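Local coordinates for Rik1-associated factor 1 (Schizosaccharomyces pombe, PDB 4O9D), which forms part of the Clr4 methyltransferase complex, which ubiquitylates and methylates histone H3 to establish heterochromatin, this chain being the protein's WD-repeat propeller, at residues Ala235-Tyr240 with Val249-Thr254; Lys279-Ala284 with Val293-Thr298; Asn300-Trp305 with Phe351-Ser356; Ser315-Gly320 with Lys361-Arg366. One frame throughout, in Å; residues are numbered along the deposited sequence.

Interaction 1 (Ala235-Tyr240 with Val249-Thr254)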
loop_
_atom_site.group_PDB
_atom_site.type_symbol
_atom_site.label_atom_id
_atom_site.label_comp_id
_atom_site.label_asym_id
_atom_site.label_seq_id
_atom_site.Cartn_x
_atom_site.Cartn_y
_atom_site.Cartn_z
ATOM N N ALA A 235 -8.450 13.703 8.039
ATOM C CA ALA A 235 -7.187 13.112 7.594
ATOM C C ALA A 235 -7.454 11.741 6.990
ATOM O O ALA A 235 -7.759 10.777 7.708
ATOM C CB ALA A 235 -6.218 12.990 8.761
ATOM N N PHE A 236 -7.309 11.644 5.680
ATOM C CA PHE A 236 -7.532 10.390 4.997
ATOM C C PHE A 236 -6.327 9.476 5.132
ATOM O O PHE A 236 -5.183 9.908 5.006
ATOM C CB PHE A 236 -7.940 10.624 3.547
ATOM C CG PHE A 236 -9.362 11.065 3.428
ATOM C CD1 PHE A 236 -9.721 12.367 3.738
ATOM C CD2 PHE A 236 -10.349 10.168 3.082
ATOM C CE1 PHE A 236 -11.046 12.759 3.694
ATOM C CE2 PHE A 236 -11.672 10.559 3.036
ATOM C CZ PHE A 236 -12.023 11.839 3.338
ATOM N N THR A 237 -6.627 8.210 5.413
ATOM C CA THR A 237 -5.639 7.228 5.797
ATOM C C THR A 237 -5.540 6.079 4.804
ATOM O O THR A 237 -4.521 5.419 4.742
ATOM C CB THR A 237 -5.938 6.629 7.208
ATOM O OG1 THR A 237 -7.242 6.010 7.239
ATOM C CG2 THR A 237 -5.865 7.709 8.292
ATOM N N SER A 238 -6.578 5.830 4.014
ATOM C CA SER A 238 -6.520 4.659 3.163
ATOM C C SER A 238 -7.539 4.728 2.016
ATOM O O SER A 238 -8.622 5.238 2.199
ATOM C CB SER A 238 -6.789 3.431 4.054
ATOM O OG SER A 238 -7.166 2.320 3.299
ATOM N N LEU A 239 -7.168 4.202 0.850
ATOM C CA LEU A 239 -7.999 4.208 -0.361
ATOM C C LEU A 239 -7.949 2.819 -0.928
ATOM O O LEU A 239 -6.855 2.227 -1.029
ATOM C CB LEU A 239 -7.409 5.150 -1.442
ATOM C CG LEU A 239 -7.341 6.654 -1.243
ATOM C CD1 LEU A 239 -6.788 7.342 -2.548
ATOM C CD2 LEU A 239 -8.689 7.246 -0.925
ATOM N N TYR A 240 -9.105 2.277 -1.295
ATOM C CA TYR A 240 -9.130 0.925 -1.831
ATOM C C TYR A 240 -10.155 0.839 -2.954
ATOM O O TYR A 240 -11.321 1.129 -2.728
ATOM C CB TYR A 240 -9.459 -0.082 -0.715
ATOM C CG TYR A 240 -9.522 -1.508 -1.162
ATOM C CD1 TYR A 240 -10.642 -1.999 -1.834
ATOM C CD2 TYR A 240 -8.479 -2.388 -0.891
ATOM C CE1 TYR A 240 -10.722 -3.338 -2.220
ATOM C CE2 TYR A 240 -8.556 -3.746 -1.274
ATOM C CZ TYR A 240 -9.679 -4.201 -1.946
ATOM O OH TYR A 240 -9.748 -5.510 -2.366
ATOM N N VAL A 249 -13.492 2.701 -1.561
ATOM C CA VAL A 249 -13.699 3.231 -0.225
ATOM C C VAL A 249 -12.496 4.074 0.140
ATOM O O VAL A 249 -11.388 3.810 -0.319
ATOM C CB VAL A 249 -13.879 2.144 0.866
ATOM C CG1 VAL A 249 -15.297 1.473 0.762
ATOM C CG2 VAL A 249 -12.734 1.101 0.824
ATOM N N ALA A 250 -12.738 5.075 0.972
ATOM C CA ALA A 250 -11.698 5.901 1.557
ATOM C C ALA A 250 -11.971 6.032 3.034
ATOM O O ALA A 250 -13.101 6.306 3.425
ATOM C CB ALA A 250 -11.707 7.252 0.939
ATOM N N SER A 251 -10.947 5.874 3.858
ATOM C CA SER A 251 -11.139 6.019 5.298
ATOM C C SER A 251 -10.436 7.274 5.798
ATOM O O SER A 251 -9.419 7.678 5.266
ATOM C CB SER A 251 -10.620 4.785 6.051
ATOM O OG SER A 251 -9.189 4.629 5.879
ATOM N N SER A 252 -10.980 7.889 6.845
ATOM C CA SER A 252 -10.308 9.006 7.473
ATOM C C SER A 252 -10.362 8.922 9.004
ATOM O O SER A 252 -11.212 8.230 9.566
ATOM C CB SER A 252 -10.975 10.315 7.027
ATOM O OG SER A 252 -12.326 10.344 7.515
ATOM N N ASN A 253 -9.435 9.632 9.652
ATOM C CA ASN A 253 -9.496 9.897 11.090
ATOM C C ASN A 253 -10.046 11.322 11.274
ATOM O O ASN A 253 -9.731 12.211 10.470
ATOM C CB ASN A 253 -8.094 9.802 11.724
ATOM C CG ASN A 253 -7.492 8.381 11.644
ATOM O OD1 ASN A 253 -8.211 7.399 11.477
ATOM N ND2 ASN A 253 -6.177 8.291 11.752
ATOM N N THR A 254 -10.860 11.532 12.313
ATOM C CA THR A 254 -11.536 12.817 12.544
ATOM C C THR A 254 -11.148 13.332 13.925
ATOM O O THR A 254 -10.310 12.729 14.591
ATOM C CB THR A 254 -13.079 12.676 12.440
ATOM O OG1 THR A 254 -13.598 12.094 13.639
ATOM C CG2 THR A 254 -13.470 11.808 11.249
#

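Interaction 2 (Lys279-Ala284 with Val293-Thr298)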
loop_
_atom_site.group_PDB
_atom_site.type_symbol
_atom_site.label_atom_id
_atom_site.label_comp_id
_atom_site.label_asym_id
_atom_site.label_seq_id
_atom_site.Cartn_x
_atom_site.Cartn_y
_atom_site.Cartn_z
ATOM N N LYS A 279 -10.123 5.124 16.721
ATOM C CA LYS A 279 -9.565 6.455 16.668
ATOM C C LYS A 279 -8.482 6.586 15.595
ATOM O O LYS A 279 -8.111 7.701 15.234
ATOM C CB LYS A 279 -9.012 6.833 18.040
ATOM C CG LYS A 279 -7.740 6.112 18.400
ATOM C CD LYS A 279 -7.634 5.916 19.907
ATOM C CE LYS A 279 -6.191 5.708 20.335
ATOM N NZ LYS A 279 -5.935 6.360 21.655
ATOM N N ASP A 280 -7.985 5.459 15.074
ATOM C CA ASP A 280 -6.961 5.506 14.035
ATOM C C ASP A 280 -7.169 4.366 13.051
ATOM O O ASP A 280 -6.847 3.211 13.354
ATOM C CB ASP A 280 -5.561 5.398 14.662
ATOM C CG ASP A 280 -4.447 5.838 13.707
ATOM O OD1 ASP A 280 -4.662 5.873 12.467
ATOM O OD2 ASP A 280 -3.348 6.148 14.208
ATOM N N ILE A 281 -7.697 4.672 11.868
ATOM C CA ILE A 281 -7.931 3.622 10.878
ATOM C C ILE A 281 -6.692 3.470 9.980
ATOM O O ILE A 281 -6.233 4.445 9.331
ATOM C CB ILE A 281 -9.171 3.920 9.987
ATOM C CG1 ILE A 281 -10.444 4.100 10.817
ATOM C CG2 ILE A 281 -9.366 2.810 8.955
ATOM C CD1 ILE A 281 -11.688 4.351 9.920
ATOM N N ASN A 282 -6.148 2.254 9.935
ATOM C CA ASN A 282 -4.998 1.950 9.077
ATOM C C ASN A 282 -5.428 1.537 7.662
ATOM O O ASN A 282 -4.779 1.924 6.686
ATOM C CB ASN A 282 -4.151 0.804 9.648
ATOM C CG ASN A 282 -3.369 1.190 10.905
ATOM O OD1 ASN A 282 -3.147 2.357 11.193
ATOM N ND2 ASN A 282 -2.949 0.185 11.650
ATOM N N HIS A 283 -6.494 0.733 7.546
ATOM C CA HIS A 283 -6.873 0.163 6.246
ATOM C C HIS A 283 -8.381 -0.027 6.144
ATOM O O HIS A 283 -9.000 -0.605 7.052
ATOM C CB HIS A 283 -6.211 -1.219 6.022
ATOM C CG HIS A 283 -4.716 -1.188 6.029
ATOM N ND1 HIS A 283 -3.983 -0.668 4.988
ATOM C CD2 HIS A 283 -3.815 -1.598 6.961
ATOM C CE1 HIS A 283 -2.692 -0.741 5.278
ATOM N NE2 HIS A 283 -2.562 -1.315 6.460
ATOM N N ALA A 284 -8.959 0.427 5.034
ATOM C CA ALA A 284 -10.351 0.112 4.704
ATOM C C ALA A 284 -10.386 -0.731 3.435
ATOM O O ALA A 284 -9.546 -0.525 2.538
ATOM C CB ALA A 284 -11.138 1.395 4.494
ATOM N N VAL A 293 -17.872 -3.907 3.655
ATOM C CA VAL A 293 -16.903 -2.866 3.862
ATOM C C VAL A 293 -16.233 -3.114 5.208
ATOM O O VAL A 293 -16.886 -3.560 6.164
ATOM C CB VAL A 293 -17.618 -1.516 3.856
ATOM C CG1 VAL A 293 -16.666 -0.412 4.280
ATOM C CG2 VAL A 293 -18.254 -1.286 2.471
ATOM N N THR A 294 -14.921 -2.864 5.281
ATOM C CA THR A 294 -14.161 -3.160 6.498
ATOM C C THR A 294 -13.330 -1.966 6.923
ATOM O O THR A 294 -12.975 -1.131 6.109
ATOM C CB THR A 294 -13.196 -4.359 6.282
ATOM O OG1 THR A 294 -12.072 -3.951 5.474
ATOM C CG2 THR A 294 -13.918 -5.504 5.618
ATOM N N SER A 295 -12.992 -1.918 8.206
ATOM C CA SER A 295 -12.143 -0.868 8.760
ATOM C C SER A 295 -11.218 -1.488 9.818
ATOM O O SER A 295 -11.692 -1.931 10.882
ATOM C CB SER A 295 -13.017 0.206 9.418
ATOM O OG SER A 295 -12.217 1.145 10.112
ATOM N N SER A 296 -9.921 -1.553 9.528
ATOM C CA SER A 296 -8.977 -2.184 10.452
ATOM C C SER A 296 -8.141 -1.112 11.117
ATOM O O SER A 296 -7.578 -0.220 10.451
ATOM C CB SER A 296 -8.048 -3.188 9.752
ATOM O OG SER A 296 -8.741 -4.111 8.931
ATOM N N GLY A 297 -8.013 -1.188 12.433
ATOM C CA GLY A 297 -7.388 -0.077 13.129
ATOM C C GLY A 297 -6.220 -0.410 14.007
ATOM O O GLY A 297 -5.800 -1.573 14.118
ATOM N N THR A 298 -5.706 0.643 14.639
ATOM C CA THR A 298 -4.640 0.525 15.626
ATOM C C THR A 298 -5.158 -0.107 16.899
ATOM O O THR A 298 -4.351 -0.435 17.771
ATOM C CB THR A 298 -4.020 1.908 15.987
ATOM O OG1 THR A 298 -4.999 2.714 16.670
ATOM C CG2 THR A 298 -3.530 2.643 14.710
HETATM O O HOH W 1 -7.871 2.599 16.393
HETATM O O HOH W 2 -9.857 -3.321 6.693
#

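Interaction 3 (Asn300-Trp305 with Phe351-Ser356)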
loop_
_atom_site.group_PDB
_atom_site.type_symbol
_atom_site.label_atom_id
_atom_site.label_comp_id
_atom_site.label_asym_id
_atom_site.label_seq_id
_atom_site.Cartn_x
_atom_site.Cartn_y
_atom_site.Cartn_z
ATOM N N ASN A 300 -6.230 -2.976 16.879
ATOM C CA ASN A 300 -6.014 -4.387 16.617
ATOM C C ASN A 300 -7.321 -5.138 16.367
ATOM O O ASN A 300 -7.450 -6.297 16.736
ATOM C CB ASN A 300 -5.259 -5.019 17.799
ATOM C CG ASN A 300 -4.125 -5.944 17.355
ATOM O OD1 ASN A 300 -3.580 -5.819 16.246
ATOM N ND2 ASN A 300 -3.763 -6.884 18.230
ATOM N N GLN A 301 -8.306 -4.493 15.746
ATOM C CA GLN A 301 -9.503 -5.234 15.340
ATOM C C GLN A 301 -10.072 -4.598 14.085
ATOM O O GLN A 301 -9.702 -3.478 13.755
ATOM C CB GLN A 301 -10.546 -5.256 16.466
ATOM C CG GLN A 301 -11.039 -3.884 16.880
ATOM C CD GLN A 301 -11.755 -3.924 18.229
ATOM O OE1 GLN A 301 -11.750 -4.957 18.918
ATOM N NE2 GLN A 301 -12.355 -2.798 18.621
ATOM N N THR A 302 -10.934 -5.331 13.378
ATOM C CA THR A 302 -11.513 -4.872 12.112
ATOM C C THR A 302 -13.027 -4.857 12.240
ATOM O O THR A 302 -13.641 -5.905 12.541
ATOM C CB THR A 302 -11.158 -5.842 10.965
ATOM O OG1 THR A 302 -9.740 -5.865 10.753
ATOM C CG2 THR A 302 -11.884 -5.461 9.679
ATOM N N PHE A 303 -13.635 -3.689 12.047
ATOM C CA PHE A 303 -15.095 -3.605 11.958
ATOM C C PHE A 303 -15.532 -3.968 10.535
ATOM O O PHE A 303 -14.861 -3.603 9.583
ATOM C CB PHE A 303 -15.601 -2.201 12.349
ATOM C CG PHE A 303 -15.597 -1.946 13.843
ATOM C CD1 PHE A 303 -14.438 -1.601 14.494
ATOM C CD2 PHE A 303 -16.763 -2.077 14.589
ATOM C CE1 PHE A 303 -14.422 -1.368 15.846
ATOM C CE2 PHE A 303 -16.753 -1.856 15.948
ATOM C CZ PHE A 303 -15.574 -1.493 16.577
ATOM N N VAL A 304 -16.638 -4.696 10.406
ATOM C CA VAL A 304 -17.190 -5.069 9.102
ATOM C C VAL A 304 -18.655 -4.671 8.996
ATOM O O VAL A 304 -19.396 -4.851 9.958
ATOM C CB VAL A 304 -17.115 -6.555 8.876
ATOM C CG1 VAL A 304 -17.615 -6.886 7.453
ATOM C CG2 VAL A 304 -15.661 -7.047 9.084
ATOM N N TRP A 305 -19.055 -4.149 7.825
ATOM C CA TRP A 305 -20.429 -3.720 7.572
ATOM C C TRP A 305 -20.953 -4.377 6.312
ATOM O O TRP A 305 -20.224 -4.591 5.358
ATOM C CB TRP A 305 -20.509 -2.194 7.335
ATOM C CG TRP A 305 -20.195 -1.333 8.497
ATOM C CD1 TRP A 305 -21.065 -0.916 9.467
ATOM C CD2 TRP A 305 -18.926 -0.749 8.818
ATOM N NE1 TRP A 305 -20.408 -0.121 10.373
ATOM C CE2 TRP A 305 -19.100 0.005 9.994
ATOM C CE3 TRP A 305 -17.661 -0.789 8.222
ATOM C CZ2 TRP A 305 -18.058 0.718 10.591
ATOM C CZ3 TRP A 305 -16.620 -0.079 8.816
ATOM C CH2 TRP A 305 -16.825 0.658 9.994
ATOM N N PHE A 351 -11.254 -13.342 3.873
ATOM C CA PHE A 351 -10.612 -12.098 4.286
ATOM C C PHE A 351 -9.444 -12.480 5.195
ATOM O O PHE A 351 -9.531 -13.441 5.973
ATOM C CB PHE A 351 -11.636 -11.213 5.017
ATOM C CG PHE A 351 -11.109 -9.851 5.441
ATOM C CD1 PHE A 351 -10.598 -8.952 4.504
ATOM C CD2 PHE A 351 -11.188 -9.452 6.769
ATOM C CE1 PHE A 351 -10.137 -7.707 4.903
ATOM C CE2 PHE A 351 -10.758 -8.193 7.179
ATOM C CZ PHE A 351 -10.222 -7.311 6.234
ATOM N N VAL A 352 -8.343 -11.757 5.063
ATOM C CA VAL A 352 -7.140 -12.048 5.803
ATOM C C VAL A 352 -6.544 -10.802 6.458
ATOM O O VAL A 352 -6.240 -9.794 5.786
ATOM C CB VAL A 352 -6.058 -12.682 4.882
ATOM C CG1 VAL A 352 -4.838 -13.055 5.691
ATOM C CG2 VAL A 352 -6.622 -13.886 4.153
ATOM N N THR A 353 -6.306 -10.896 7.761
ATOM C CA THR A 353 -5.818 -9.769 8.519
ATOM C C THR A 353 -4.623 -10.165 9.381
ATOM O O THR A 353 -4.515 -11.304 9.837
ATOM C CB THR A 353 -6.941 -9.135 9.393
ATOM O OG1 THR A 353 -7.366 -10.048 10.414
ATOM C CG2 THR A 353 -8.130 -8.757 8.546
ATOM N N GLY A 354 -3.705 -9.227 9.566
ATOM C CA GLY A 354 -2.520 -9.478 10.368
ATOM C C GLY A 354 -2.305 -8.364 11.358
ATOM O O GLY A 354 -2.325 -7.172 10.995
ATOM N N GLY A 355 -2.078 -8.737 12.615
ATOM C CA GLY A 355 -2.027 -7.743 13.668
ATOM C C GLY A 355 -0.766 -7.775 14.511
ATOM O O GLY A 355 0.232 -8.431 14.185
ATOM N N SER A 356 -0.809 -7.040 15.607
ATOM C CA SER A 356 0.378 -6.884 16.434
ATOM C C SER A 356 0.557 -8.036 17.409
ATOM O O SER A 356 1.543 -8.055 18.152
ATOM C CB SER A 356 0.365 -5.538 17.172
ATOM O OG SER A 356 -0.681 -5.470 18.127
HETATM O O HOH W 3 -9.001 -7.967 12.302
#

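Interaction 4 (Ser315-Gly320 with Lys361-Arg366)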
loop_
_atom_site.group_PDB
_atom_site.type_symbol
_atom_site.label_atom_id
_atom_site.label_comp_id
_atom_site.label_asym_id
_atom_site.label_seq_id
_atom_site.Cartn_x
_atom_site.Cartn_y
_atom_site.Cartn_z
ATOM N N SER A 315 -19.979 -7.358 12.036
ATOM C CA SER A 315 -19.110 -8.164 12.867
ATOM C C SER A 315 -17.890 -7.374 13.288
ATOM O O SER A 315 -17.603 -6.296 12.753
ATOM C CB SER A 315 -18.667 -9.412 12.108
ATOM O OG SER A 315 -18.028 -10.313 12.997
ATOM N N LEU A 316 -17.190 -7.932 14.264
ATOM C CA LEU A 316 -15.987 -7.350 14.804
ATOM C C LEU A 316 -14.943 -8.464 14.904
ATOM O O LEU A 316 -15.117 -9.459 15.636
ATOM C CB LEU A 316 -16.306 -6.746 16.149
ATOM C CG LEU A 316 -15.159 -6.145 16.943
ATOM C CD1 LEU A 316 -14.192 -5.471 16.046
ATOM C CD2 LEU A 316 -15.746 -5.164 17.953
ATOM N N LEU A 317 -13.880 -8.315 14.122
ATOM C CA LEU A 317 -12.885 -9.364 13.953
ATOM C C LEU A 317 -11.638 -9.002 14.738
ATOM O O LEU A 317 -10.858 -8.150 14.292
ATOM C CB LEU A 317 -12.510 -9.482 12.482
ATOM C CG LEU A 317 -13.644 -9.436 11.451
ATOM C CD1 LEU A 317 -12.962 -9.414 10.091
ATOM C CD2 LEU A 317 -14.592 -10.635 11.579
ATOM N N LYS A 318 -11.432 -9.657 15.880
ATOM C CA LYS A 318 -10.424 -9.222 16.837
ATOM C C LYS A 318 -9.093 -9.973 16.753
ATOM O O LYS A 318 -9.056 -11.171 16.509
ATOM C CB LYS A 318 -10.977 -9.373 18.251
ATOM C CG LYS A 318 -12.099 -8.414 18.587
ATOM C CD LYS A 318 -12.779 -8.808 19.912
ATOM C CE LYS A 318 -13.485 -7.600 20.536
ATOM N NZ LYS A 318 -14.202 -7.911 21.805
ATOM N N HIS A 319 -7.992 -9.268 16.985
ATOM C CA HIS A 319 -6.731 -9.961 17.231
ATOM C C HIS A 319 -6.421 -9.938 18.721
ATOM O O HIS A 319 -7.118 -9.299 19.506
ATOM C CB HIS A 319 -5.577 -9.335 16.448
ATOM C CG HIS A 319 -5.513 -9.781 15.022
ATOM N ND1 HIS A 319 -4.476 -10.545 14.522
ATOM C CD2 HIS A 319 -6.372 -9.593 13.997
ATOM C CE1 HIS A 319 -4.701 -10.797 13.246
ATOM N NE2 HIS A 319 -5.843 -10.235 12.904
ATOM N N GLY A 320 -5.342 -10.604 19.097
ATOM C CA GLY A 320 -5.003 -10.766 20.494
ATOM C C GLY A 320 -4.042 -9.729 21.028
ATOM O O GLY A 320 -3.751 -8.717 20.391
ATOM N N LYS A 361 -4.758 -13.984 10.626
ATOM C CA LYS A 361 -6.025 -14.667 10.862
ATOM C C LYS A 361 -6.837 -14.702 9.573
ATOM O O LYS A 361 -6.785 -13.743 8.774
ATOM C CB LYS A 361 -6.789 -13.970 11.994
ATOM C CG LYS A 361 -6.145 -14.213 13.379
ATOM C CD LYS A 361 -6.860 -13.480 14.495
ATOM C CE LYS A 361 -6.288 -13.914 15.863
ATOM N NZ LYS A 361 -6.554 -15.375 16.098
ATOM N N VAL A 362 -7.547 -15.816 9.360
ATOM C CA VAL A 362 -8.356 -16.010 8.150
ATOM C C VAL A 362 -9.838 -15.981 8.570
ATOM O O VAL A 362 -10.205 -16.636 9.556
ATOM C CB VAL A 362 -8.031 -17.345 7.416
ATOM C CG1 VAL A 362 -8.874 -17.503 6.150
ATOM C CG2 VAL A 362 -6.524 -17.452 7.074
ATOM N N TRP A 363 -10.657 -15.212 7.838
ATOM C CA TRP A 363 -12.062 -15.000 8.178
ATOM C C TRP A 363 -13.000 -15.253 6.992
ATOM O O TRP A 363 -12.663 -14.911 5.853
ATOM C CB TRP A 363 -12.293 -13.557 8.648
ATOM C CG TRP A 363 -11.255 -12.988 9.598
ATOM C CD1 TRP A 363 -10.099 -12.354 9.262
ATOM C CD2 TRP A 363 -11.323 -12.973 11.038
ATOM N NE1 TRP A 363 -9.428 -11.942 10.407
ATOM C CE2 TRP A 363 -10.159 -12.315 11.506
ATOM C CE3 TRP A 363 -12.262 -13.453 11.977
ATOM C CZ2 TRP A 363 -9.897 -12.118 12.865
ATOM C CZ3 TRP A 363 -11.998 -13.266 13.337
ATOM C CH2 TRP A 363 -10.824 -12.602 13.767
ATOM N N ASP A 364 -14.174 -15.844 7.254
ATOM C CA ASP A 364 -15.251 -15.912 6.247
ATOM C C ASP A 364 -16.493 -15.186 6.772
ATOM O O ASP A 364 -17.168 -15.666 7.680
ATOM C CB ASP A 364 -15.624 -17.340 5.886
ATOM C CG ASP A 364 -16.500 -17.409 4.645
ATOM O OD1 ASP A 364 -17.299 -16.469 4.414
ATOM O OD2 ASP A 364 -16.369 -18.384 3.879
ATOM N N LEU A 365 -16.776 -14.022 6.199
ATOM C CA LEU A 365 -17.819 -13.127 6.732
ATOM C C LEU A 365 -19.226 -13.665 6.484
ATOM O O LEU A 365 -20.224 -13.132 6.989
ATOM C CB LEU A 365 -17.652 -11.727 6.131
ATOM C CG LEU A 365 -16.627 -10.868 6.874
ATOM C CD1 LEU A 365 -17.160 -10.521 8.284
ATOM C CD2 LEU A 365 -15.276 -11.549 6.975
ATOM N N ARG A 366 -19.305 -14.744 5.730
ATOM C CA ARG A 366 -20.592 -15.354 5.443
ATOM C C ARG A 366 -20.955 -16.415 6.518
ATOM O O ARG A 366 -22.041 -17.000 6.491
ATOM C CB ARG A 366 -20.553 -15.955 4.038
ATOM C CG ARG A 366 -20.060 -14.964 2.961
ATOM C CD ARG A 366 -19.787 -15.653 1.625
ATOM N NE ARG A 366 -18.562 -16.458 1.643
ATOM C CZ ARG A 366 -18.249 -17.371 0.720
ATOM N NH1 ARG A 366 -19.068 -17.612 -0.299
ATOM N NH2 ARG A 366 -17.122 -18.055 0.810
#

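Interaction 1 (Ala235-Tyr240 with Val249-Thr254)
This is the beta hairpin that begins one blade of the propeller: Ala235-Tyr240 runs antiparallel to Val249-Thr254, and the two strands are the first and second of that blade. Ala235 and Asn253 bond each other in both directions, as do Tyr240 and Val249. A beta bulge breaks the register between these ends. Phe236 faces Ser252, but Ser238 already faces Ser251, so Thr237 is the extra residue. Its N reaches Ser251 O at 2.8 Å with a nearly straight bond (171°).

The bulge has a side-chain bond as well. Ser251 OG donates to Thr237 OG1 over 2.7 Å, and Thr237 OG1 is also bonded to Ile281 O of the next blade. The methyl CG2 of Thr237 meets Asn253 ND2 at 3.5 Å, the two side chains crossing at about a right angle. Asn253 OD1 is bonded to Ile281 N.

On the other face, with CG anti to its carbonyl carbon (chi1 -76°), the Phe236 ring lies with one face against Ser252 CB. This carbon is over the ring centre, 3.8 Å from the centroid, in a CH-pi contact. Ala250 CB sits at the ring edge, 3.9 Å from Phe236 CD2, and Leu185 of the preceding blade also touches the ring. An alanine in place of Phe236 would probably leave Ser252 CB without its aromatic cover and open a gap beside Ala250.

Further along this face, Leu239 CD2 packs on Ala250 CB at 3.5 Å. At the end of the hairpin, on the opposite face, Val249 CG2 meets Tyr240 CB at 3.8 Å.

Interaction 2 (Lys279-Ala284 with Val293-Thr298)
Ser296 O receives two backbone N-H groups from the facing strand, Asn282 N at 2.9 Å and His283 N at 3.2 Å. Both donors lie in the carbonyl plane. Two residues opposite one make this a classic beta bulge. Ser296 N returns a nearly straight bond to His283 O (2.8 Å, 175°). Beyond the bulge, Thr298 N bonds Asp280 O.

The side chains add van der Waals contacts, several of them methyl to oxygen. Thr298 CG2 lies against Asp280 CB at 3.4 Å and also meets Asn282 OD1 at 3.5 Å. Thr298 crosses both of these side chains at about a right angle. Ser295 OG, anti to its backbone N (chi1 172°), lies 3.3 Å from Ile281 CD1, and Ile281 CG2 touches the same oxygen.

Two waters complete this shell. One accepts from Asp280 N and is bonded to Thr298 OG1. The other donates to His283 O and is bonded to Thr294 OG1 and Ser296 OG, the last at 2.6 Å.

The hairpin lies in WD repeat 2 and supplies the first two strands of its blade. Neighbours hold its polar ends. Asp280 OD1 is bonded to Asn253 ND2 of the preceding blade, and Asn282 ND2 to Ile339 O and Ala337 O. Within the repeat, Ser295 OG is bonded to Gln278 OE1, Thr294 OG1 to Thr285 OG1 and Ser296 OG to Thr302 OG1.

The chemistry is thus polar for a largely buried contact. The bulge's extra N-H is satisfied by Ser296 O, which serves two donors; His283 O takes both an amide and a water.

Interaction 3 (Asn300-Trp305 with Phe351-Ser356)
Thr302 and Phe351 reach toward each other tip to tip. Phe351 CG is anti to its backbone N (chi1 -177°), and its CE2 meets Thr302 CG2 at 3.9 Å. The methyl comes to the ring obliquely. Beside this pair Thr302 and Thr353 cross obliquely, with Thr302 OG1 4.0 Å from Thr353 CG2. A water fills in between their hydroxyls. It is 2.7 Å from Thr302 OG1 and 3.3 Å from Thr353 OG1, bonded to both.

The contact joins neighbouring blades of the propeller: the third strand of the WD repeat 2 blade faces the second strand of the WD repeat 3 blade. The bond that crosses directly between the segments comes from a side chain. Asn300 turns its amide toward the turn after strand 351-354, and its OD1 accepts from Ser356 N over 3.1 Å. The N-H points almost straight at the oxygen (172°), and the donor nitrogen sits 16° out of the carbonyl plane of the Asn300 side chain. Asn300 ND2 makes a weak bond to Gly320 O. An alanine in place of Asn300 would probably leave Ser356 N without this acceptor and the turn at Gly355 less firmly held.

Thr353 OG1 is also bonded to Trp363 NE1.

Interaction 4 (Ser315-Gly320 with Lys361-Arg366)
This is side-chain packing between two propeller blades, with Leu317 and His319 set against Trp363 and Lys361. Strand 315-318 is the outermost strand of the WD repeat 2 blade, and Lys361-Trp363 lies on the third strand, 359-363, of the next blade. They run nearly antiparallel, but their axes stay 9.4 Å apart, too far for backbone pairing.

Leu317 lies over one face of the Trp363 indole. Its CB is 3.6 Å from the centroid of the six-membered ring, and its CD2 meets Trp363 CE3 at 3.7 Å. Lys318 O comes to the indole edge in plane, 3.6 Å from Trp363 CH2. Leu365 CD1 reaches Leu317 CD2 at 4.2 Å.

His319 is covered in a similar way. Lys361 CD sits over the centre of the imidazole, 3.6 Å from the centroid, as the two side chains slide past each other in opposite directions. Lys361 then bends at its last torsion (chi4 -64°), and NZ bonds Asn374 OD1.

His319, Thr353, Asp357 and Trp363 form a hydrogen-bonded set that matches the WD40 structural tetrad. His319 ND1 is bonded to Asp357 OD1 and NE2 to Thr353 OG1, the partner of the indole N-H. Both imidazole nitrogens are thus held, which fixes the ring's rotation. Asp364 follows Trp363 as the WD dipeptide and forms an Asx turn. Its OD1 accepts from Arg366 N and, through the syn lone pair, from Arg366 NE at 3.0 Å.

Interactions 1 and 2 are equivalent hairpins of successive blades. Both are buried, both rest on backbone bonds, and both carry a bulge. Asn253 bonds the backbone of Ile281 and so ties one to the other. Interactions 3 and 4 instead join the WD repeat 2 blade to the WD repeat 3 blade, and side chains do the work. Interaction 3 is buried, with a single direct bond and a water. The centre of interaction 4 is about 21 Å from the centre of the chain, the farthest of the four, and the contact is partly exposed. It depends on aromatic and aliphatic packing. Thr353 connects these two, and the Ser296-Thr302 bond connects interaction 2 to interaction 3.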